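Local coordinates for protein methylmalonate-semialdehyde dehydrogenase (Oceanimonas doudoroffii, PDB 4ZZ7) that probably catalyses the NAD-dependent, CoA-acylating oxidation of methylmalonate semialdehyde, as an enzyme of the aldehyde dehydrogenase family, at residues A[255-260]-A[401-406]. Numbering follows the deposited sequence.
Sequences HAIVMP and DAMDLI
Ile257 reaches from its strand into the face of helix 401-406 and meets three residues there. Its CG1 is anti to its own carbonyl carbon (chi1 -60°). The chain then runs on extended, and CD1 ends among the helix side chains. Ile257 CD1 lies 3.8 Å from Ala402 CB. The same methyl is 3.9 Å from Met403 CG and also 3.9 Å from Ile406 CD1. Ala402 CB meets CG1 of the isoleucine as well as CD1. The side chains of Ile257 and Ile406 cross obliquely.

Ile406 also packs against His255. The two side chains lie alongside and point opposite ways, and His255 CB comes 3.5 Å from Ile406 CG1. That CG1 also touches His255 CG, approaching the ring at a slant. Leu405 CD2 reaches the rim of the imidazole, close to the ring plane, 4.4 Å from His255 CD2.

Strand 255-258 and helix 401-406 run antiparallel, at 177°, with their axes 9.4 Å apart. This is a helix packed on the face of an alpha/beta sheet, in the catalytic domain of the aldehyde dehydrogenase fold. The strand is an inner one, paired in parallel with strands 286-292 and 411-418, and helix 399-408 is the helix of the beta-alpha-beta crossover from strand 390-396 to strand 411-418. Phe428 of helix 422-431 packs on both Ile257 and Met403.

An alanine in place of Ile257 would probably open a gap between sheet and helix, with Met403 CG losing its partner on the strand and Ile406 CD1 keeping only His255 there.

The His255 ring nitrogens are used away from the helix: ND1 is hydrogen-bonded to Lys253 O, and NE2 to the OH of Tyr382, whose ring stands nearly perpendicular to the imidazole, at about 85°.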
ATOM      1  N   HIS A 255     -21.569  19.722  13.970  1.00 25.65           N
ATOM      2  CA  HIS A 255     -23.016  19.539  13.904  1.00 24.44           C
ATOM      3  C   HIS A 255     -23.386  18.060  13.873  1.00 23.40           C
ATOM      4  O   HIS A 255     -22.702  17.276  13.246  1.00 22.59           O
ATOM      5  CB  HIS A 255     -23.583  20.166  12.628  1.00 24.86           C
ATOM      6  CG  HIS A 255     -23.575  21.668  12.599  1.00 24.41           C
ATOM      7  ND1 HIS A 255     -22.437  22.417  12.826  1.00 25.41           N
ATOM      8  CD2 HIS A 255     -24.552  22.554  12.304  1.00 23.00           C
ATOM      9  CE1 HIS A 255     -22.723  23.700  12.701  1.00 23.89           C
ATOM     10  NE2 HIS A 255     -24.000  23.808  12.388  1.00 23.30           N
ATOM     11  N   ALA A 256     -24.495  17.707  14.522  1.00 23.48           N
ATOM     12  CA  ALA A 256     -25.083  16.369  14.440  1.00 23.49           C
ATOM     13  C   ALA A 256     -26.523  16.464  13.939  1.00 22.97           C
ATOM     14  O   ALA A 256     -27.355  17.143  14.554  1.00 25.56           O
ATOM     15  CB  ALA A 256     -25.051  15.678  15.794  1.00 23.55           C
ATOM     16  N   ILE A 257     -26.817  15.776  12.849  1.00 21.18           N
ATOM     17  CA  ILE A 257     -28.158  15.719  12.306  1.00 20.57           C
ATOM     18  C   ILE A 257     -28.874  14.588  13.005  1.00 20.50           C
ATOM     19  O   ILE A 257     -28.455  13.439  12.888  1.00 20.22           O
ATOM     20  CB  ILE A 257     -28.127  15.447  10.792  1.00 20.55           C
ATOM     21  CG1 ILE A 257     -27.362  16.565  10.093  1.00 20.36           C
ATOM     22  CG2 ILE A 257     -29.537  15.301  10.218  1.00 20.42           C
ATOM     23  CD1 ILE A 257     -27.164  16.343   8.618  1.00 20.36           C
ATOM     24  N   VAL A 258     -29.934  14.920  13.743  1.00 21.00           N
ATOM     25  CA  VAL A 258     -30.802  13.920  14.382  1.00 21.24           C
ATOM     26  C   VAL A 258     -32.012  13.691  13.455  1.00 22.13           C
ATOM     27  O   VAL A 258     -32.909  14.529  13.363  1.00 21.84           O
ATOM     28  CB  VAL A 258     -31.245  14.358  15.791  1.00 20.13           C
ATOM     29  CG1 VAL A 258     -32.029  13.253  16.459  1.00 20.01           C
ATOM     30  CG2 VAL A 258     -30.037  14.734  16.630  1.00 19.90           C
ATOM     31  N   MET A 259     -32.000  12.562  12.753  1.00 23.00           N
ATOM     32  CA  MET A 259     -33.070  12.203  11.842  1.00 23.71           C
ATOM     33  C   MET A 259     -34.242  11.655  12.638  1.00 26.54           C
ATOM     34  O   MET A 259     -34.086  11.244  13.796  1.00 26.93           O
ATOM     35  CB  MET A 259     -32.603  11.132  10.857  1.00 23.15           C
ATOM     36  CG  MET A 259     -31.477  11.551   9.919  1.00 22.05           C
ATOM     37  SD  MET A 259     -31.916  12.744   8.627  1.00 20.62           S
ATOM     38  CE  MET A 259     -33.010  11.794   7.580  1.00 20.87           C
ATOM     39  N   PRO A 260     -35.428  11.635  12.015  1.00 29.52           N
ATOM     40  CA  PRO A 260     -36.598  11.031  12.672  1.00 30.22           C
ATOM     41  C   PRO A 260     -36.357   9.604  13.133  1.00 30.07           C
ATOM     42  O   PRO A 260     -36.598   9.309  14.291  1.00 34.93           O
ATOM     43  CB  PRO A 260     -37.684  11.103  11.587  1.00 29.94           C
ATOM     44  CG  PRO A 260     -37.295  12.305  10.762  1.00 29.16           C
ATOM     45  CD  PRO A 260     -35.788  12.309  10.747  1.00 28.75           C
ATOM     46  N   ASP A 401     -31.632  20.354   4.230  1.00 29.44           N
ATOM     47  CA  ASP A 401     -31.493  21.700   4.815  1.00 30.31           C
ATOM     48  C   ASP A 401     -30.448  21.678   5.908  1.00 30.09           C
ATOM     49  O   ASP A 401     -29.652  22.621   6.011  1.00 29.13           O
ATOM     50  CB  ASP A 401     -32.813  22.229   5.393  1.00 32.04           C
ATOM     51  CG  ASP A 401     -33.835  22.570   4.326  1.00 31.74           C
ATOM     52  OD1 ASP A 401     -33.435  22.674   3.141  1.00 31.86           O
ATOM     53  OD2 ASP A 401     -35.036  22.731   4.682  1.00 31.29           O
ATOM     54  N   ALA A 402     -30.466  20.603   6.712  1.00 29.65           N
ATOM     55  CA  ALA A 402     -29.435  20.368   7.730  1.00 30.11           C
ATOM     56  C   ALA A 402     -28.035  20.282   7.111  1.00 29.18           C
ATOM     57  O   ALA A 402     -27.089  20.914   7.601  1.00 28.95           O
ATOM     58  CB  ALA A 402     -29.735  19.108   8.528  1.00 30.15           C
ATOM     59  N   MET A 403     -27.914  19.514   6.031  1.00 27.56           N
ATOM     60  CA  MET A 403     -26.626  19.409   5.311  1.00 28.13           C
ATOM     61  C   MET A 403     -26.108  20.717   4.660  1.00 27.80           C
ATOM     62  O   MET A 403     -24.902  20.975   4.647  1.00 27.89           O
ATOM     63  CB  MET A 403     -26.692  18.306   4.255  1.00 27.11           C
ATOM     64  CG  MET A 403     -26.496  16.922   4.840  1.00 27.18           C
ATOM     65  SD  MET A 403     -26.263  15.721   3.543  1.00 25.71           S
ATOM     66  CE  MET A 403     -27.990  15.667   3.117  1.00 28.55           C
ATOM     67  N   ASP A 404     -27.022  21.517   4.108  1.00 26.70           N
ATOM     68  CA  ASP A 404     -26.675  22.803   3.512  1.00 24.60           C
ATOM     69  C   ASP A 404     -26.184  23.708   4.618  1.00 24.67           C
ATOM     70  O   ASP A 404     -25.215  24.422   4.436  1.00 23.83           O
ATOM     71  CB  ASP A 404     -27.879  23.484   2.834  1.00 23.70           C
ATOM     72  CG  ASP A 404     -28.390  22.753   1.604  1.00 22.87           C
ATOM     73  OD1 ASP A 404     -27.626  21.996   0.980  1.00 21.65           O
ATOM     74  OD2 ASP A 404     -29.590  22.956   1.263  1.00 23.12           O
ATOM     75  N   LEU A 405     -26.871  23.682   5.761  1.00 25.71           N
ATOM     76  CA  LEU A 405     -26.496  24.508   6.907  1.00 25.69           C
ATOM     77  C   LEU A 405     -25.054  24.187   7.357  1.00 26.84           C
ATOM     78  O   LEU A 405     -24.277  25.108   7.640  1.00 27.52           O
ATOM     79  CB  LEU A 405     -27.494  24.306   8.049  1.00 25.37           C
ATOM     80  CG  LEU A 405     -27.187  24.980   9.383  1.00 25.25           C
ATOM     81  CD1 LEU A 405     -27.333  26.481   9.278  1.00 24.52           C
ATOM     82  CD2 LEU A 405     -28.118  24.416  10.438  1.00 26.32           C
ATOM     83  N   ILE A 406     -24.702  22.893   7.391  1.00 26.07           N
ATOM     84  CA  ILE A 406     -23.370  22.472   7.831  1.00 25.38           C
ATOM     85  C   ILE A 406     -22.316  22.975   6.848  1.00 25.57           C
ATOM     86  O   ILE A 406     -21.348  23.616   7.256  1.00 24.54           O
ATOM     87  CB  ILE A 406     -23.270  20.932   8.025  1.00 24.73           C
ATOM     88  CG1 ILE A 406     -24.137  20.492   9.206  1.00 24.14           C
ATOM     89  CG2 ILE A 406     -21.835  20.511   8.335  1.00 24.39           C
ATOM     90  CD1 ILE A 406     -24.435  19.011   9.277  1.00 23.65           C
TER